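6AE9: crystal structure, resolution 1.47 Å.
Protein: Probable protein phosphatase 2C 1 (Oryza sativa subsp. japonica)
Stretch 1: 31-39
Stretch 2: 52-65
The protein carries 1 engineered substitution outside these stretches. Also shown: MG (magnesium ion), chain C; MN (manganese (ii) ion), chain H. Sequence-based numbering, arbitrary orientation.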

# COMPACT_ATOMS: atom_id res chain seq x y z
N GLY A 31 15.81 -13.65 -8.93
CA GLY A 31 15.74 -13.08 -7.60
C GLY A 31 14.48 -13.48 -6.87
O GLY A 31 13.36 -13.28 -7.37
N VAL A 32 14.63 -14.04 -5.67
CA VAL A 32 13.50 -14.47 -4.86
C VAL A 32 13.90 -14.38 -3.40
O VAL A 32 15.06 -14.61 -3.05
CB VAL A 32 13.04 -15.89 -5.26
CG1 VAL A 32 14.19 -16.88 -5.17
CG2 VAL A 32 11.85 -16.34 -4.41
N PHE A 33 12.95 -14.01 -2.55
CA PHE A 33 13.19 -14.07 -1.12
C PHE A 33 11.87 -14.32 -0.40
O PHE A 33 10.79 -14.15 -0.96
CB PHE A 33 13.90 -12.82 -0.58
CG PHE A 33 13.13 -11.55 -0.78
CD1 PHE A 33 12.13 -11.19 0.11
CD2 PHE A 33 13.41 -10.71 -1.85
CE1 PHE A 33 11.42 -10.02 -0.07
CE2 PHE A 33 12.70 -9.53 -2.03
CZ PHE A 33 11.70 -9.19 -1.14
N ALA A 34 11.99 -14.73 0.86
CA ALA A 34 10.83 -14.98 1.69
C ALA A 34 11.21 -14.73 3.14
O ALA A 34 12.37 -14.91 3.53
CB ALA A 34 10.33 -16.41 1.51
N VAL A 35 10.23 -14.29 3.92
CA VAL A 35 10.38 -14.08 5.36
C VAL A 35 9.19 -14.73 6.04
O VAL A 35 8.06 -14.64 5.55
CB VAL A 35 10.42 -12.58 5.70
CG1 VAL A 35 10.58 -12.37 7.20
CG2 VAL A 35 11.54 -11.87 4.96
N ALA A 36 9.45 -15.38 7.18
CA ALA A 36 8.39 -15.91 8.02
C ALA A 36 8.66 -15.53 9.47
O ALA A 36 9.79 -15.63 9.94
CB ALA A 36 8.30 -17.43 7.89
N ASP A 37 7.61 -15.10 10.15
CA ASP A 37 7.71 -14.64 11.54
C ASP A 37 6.89 -15.61 12.39
O ASP A 37 5.65 -15.55 12.39
CB ASP A 37 7.17 -13.22 11.65
CG ASP A 37 7.18 -12.68 13.07
OD1 ASP A 37 7.37 -13.47 14.02
OD2 ASP A 37 6.95 -11.46 13.23
N GLY A 38 7.57 -16.48 13.13
CA GLY A 38 6.89 -17.37 14.05
C GLY A 38 6.17 -16.59 15.12
O GLY A 38 6.74 -15.66 15.70
N VAL A 39 4.91 -16.94 15.39
CA VAL A 39 4.05 -16.12 16.24
C VAL A 39 4.43 -16.31 17.70
O VAL A 39 4.43 -17.43 18.22
CB VAL A 39 2.57 -16.44 16.00
CG1 VAL A 39 1.69 -15.67 16.98
CG2 VAL A 39 2.17 -16.12 14.56
N PHE A 52 8.14 -23.81 13.25
CA PHE A 52 7.20 -23.65 12.14
C PHE A 52 7.75 -22.68 11.09
O PHE A 52 7.74 -22.99 9.89
CB PHE A 52 5.82 -23.22 12.65
CG PHE A 52 4.76 -23.17 11.59
CD1 PHE A 52 4.61 -22.05 10.79
CD2 PHE A 52 3.93 -24.26 11.36
CE1 PHE A 52 3.64 -22.00 9.79
CE2 PHE A 52 2.96 -24.22 10.37
CZ PHE A 52 2.82 -23.08 9.58
N SER A 53 8.24 -21.52 11.52
CA SER A 53 8.76 -20.56 10.54
C SER A 53 9.98 -21.10 9.82
O SER A 53 10.11 -20.92 8.59
CB SER A 53 9.06 -19.22 11.21
OG SER A 53 10.04 -19.37 12.22
N ARG A 54 10.91 -21.74 10.54
CA ARG A 54 12.10 -22.29 9.90
C ARG A 54 11.73 -23.39 8.91
O ARG A 54 12.28 -23.44 7.80
CB ARG A 54 13.06 -22.82 10.96
CG ARG A 54 13.93 -21.75 11.56
CD ARG A 54 14.79 -22.26 12.70
NE ARG A 54 15.22 -21.15 13.54
CZ ARG A 54 15.75 -21.28 14.75
NH1 ARG A 54 15.91 -22.48 15.27
NH2 ARG A 54 16.11 -20.20 15.43
N GLU A 55 10.81 -24.28 9.28
CA GLU A 55 10.41 -25.35 8.37
C GLU A 55 9.69 -24.80 7.15
O GLU A 55 9.94 -25.24 6.02
CB GLU A 55 9.55 -26.38 9.10
CG GLU A 55 9.15 -27.52 8.16
CD GLU A 55 8.26 -28.56 8.80
OE1 GLU A 55 7.93 -28.42 10.00
OE2 GLU A 55 7.89 -29.53 8.10
N LEU A 56 8.79 -23.83 7.36
CA LEU A 56 8.07 -23.22 6.24
C LEU A 56 9.04 -22.63 5.22
O LEU A 56 8.85 -22.78 4.01
CB LEU A 56 7.13 -22.14 6.77
CG LEU A 56 6.20 -21.49 5.75
CD1 LEU A 56 5.17 -22.49 5.23
CD2 LEU A 56 5.52 -20.28 6.36
N MET A 57 10.11 -21.98 5.69
CA MET A 57 11.11 -21.45 4.77
C MET A 57 11.88 -22.56 4.07
O MET A 57 12.17 -22.45 2.87
CB MET A 57 12.06 -20.49 5.49
CG MET A 57 11.41 -19.20 5.97
SD MET A 57 10.83 -18.12 4.63
CE MET A 57 9.14 -18.67 4.35
N ALA A 58 12.22 -23.63 4.79
CA ALA A 58 12.91 -24.75 4.16
C ALA A 58 12.09 -25.34 3.02
O ALA A 58 12.60 -25.58 1.93
CB ALA A 58 13.25 -25.82 5.21
N HIS A 59 10.79 -25.56 3.26
CA HIS A 59 9.94 -26.11 2.21
C HIS A 59 9.73 -25.13 1.07
O HIS A 59 9.59 -25.54 -0.09
CB HIS A 59 8.60 -26.56 2.77
CG HIS A 59 8.72 -27.68 3.75
ND1 HIS A 59 9.64 -28.70 3.61
CD2 HIS A 59 8.05 -27.92 4.91
CE1 HIS A 59 9.52 -29.53 4.63
NE2 HIS A 59 8.57 -29.08 5.43
N THR A 60 9.69 -23.82 1.37
CA THR A 60 9.61 -22.83 0.31
C THR A 60 10.78 -22.98 -0.66
O THR A 60 10.60 -22.97 -1.88
CB THR A 60 9.57 -21.42 0.91
OG1 THR A 60 8.38 -21.28 1.69
CG2 THR A 60 9.56 -20.36 -0.21
N SER A 61 11.99 -23.14 -0.12
CA SER A 61 13.16 -23.34 -0.98
C SER A 61 13.04 -24.62 -1.81
O SER A 61 13.45 -24.64 -2.98
CB SER A 61 14.44 -23.34 -0.14
OG SER A 61 14.54 -24.51 0.65
N THR A 62 12.49 -25.68 -1.24
CA THR A 62 12.33 -26.93 -1.99
C THR A 62 11.31 -26.77 -3.11
O THR A 62 11.55 -27.18 -4.25
CB THR A 62 11.92 -28.05 -1.05
OG1 THR A 62 12.95 -28.23 -0.06
CG2 THR A 62 11.71 -29.37 -1.81
N PHE A 63 10.15 -26.18 -2.80
CA PHE A 63 9.13 -26.03 -3.83
C PHE A 63 9.49 -25.00 -4.89
O PHE A 63 8.86 -24.99 -5.96
CB PHE A 63 7.76 -25.78 -3.20
CG PHE A 63 7.14 -27.01 -2.59
CD1 PHE A 63 6.49 -27.96 -3.38
CD2 PHE A 63 7.20 -27.23 -1.22
CE1 PHE A 63 5.92 -29.10 -2.81
CE2 PHE A 63 6.63 -28.37 -0.65
CZ PHE A 63 5.99 -29.30 -1.45
N LEU A 64 10.51 -24.17 -4.65
CA LEU A 64 11.06 -23.35 -5.71
C LEU A 64 11.66 -24.18 -6.84
O LEU A 64 11.92 -23.65 -7.92
CB LEU A 64 12.06 -22.34 -5.15
CG LEU A 64 11.37 -21.09 -4.58
CD1 LEU A 64 12.32 -20.29 -3.70
CD2 LEU A 64 10.83 -20.23 -5.72
N LYS A 65 11.86 -25.48 -6.62
CA LYS A 65 12.30 -26.39 -7.67
C LYS A 65 11.16 -27.25 -8.22
O LYS A 65 11.42 -28.23 -8.93
CB LYS A 65 13.45 -27.26 -7.15
CG LYS A 65 14.67 -26.43 -6.71
CD LYS A 65 15.73 -27.25 -5.97
CE LYS A 65 15.32 -27.54 -4.53
NZ LYS A 65 16.34 -28.34 -3.79
MG MG C . 7.61 -13.86 15.96
MN MN H . 7.36 -10.23 14.89
O HOH W 1 8.02 -14.35 17.87
O HOH W 2 9.53 -13.99 15.34
O HOH W 3 9.36 -10.34 14.18

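Strand 32-38 lies nearly antiparallel to the helix of stretch 2, at 159°, and the axes come within 7.5 Å. No hydrogen bond crosses between them; the contact is a matter of shape. It buries 365 Å², both sides summed, A36 and M57 giving most, and every contacting strand residue is buried. Strand alternation sets the pattern: V32, A34 and A36 point their CB atoms toward the helix, while F33, V35 and D37 point away.

The two alanines leave shallow ground, and M57 fills it. With chi angles m, m, p, its chain reaches out to the strand and turns its terminal methyl across it, over the step between A34 and A36: SD lies 3.6 Å from A34 CB, and CE 3.8 Å from both A34 CB and A36 CB. A36 also meets L56, CB to CD2 at 4.3 Å, and S53, CB to CB at 3.8 Å.

The spacing is not uniform. At G38 the backbones draw closest, G38 CA to S53 CA being 5.1 Å, and S53 CB rests 3.7 Å from G38 N. A CB on G38 would point toward the helix and lie 3.4 Å from S53 OG, so small residues suit this tight end. At the other end, V32 CA and L64 CA stand 9.2 Å apart, and larger side chains bridge the gap, V32 CG2 meeting L64 CD1 at 4.0 Å.

D37 binds metal: OD1 is 2.0 Å from MG, OD2 2.1 Å from MN.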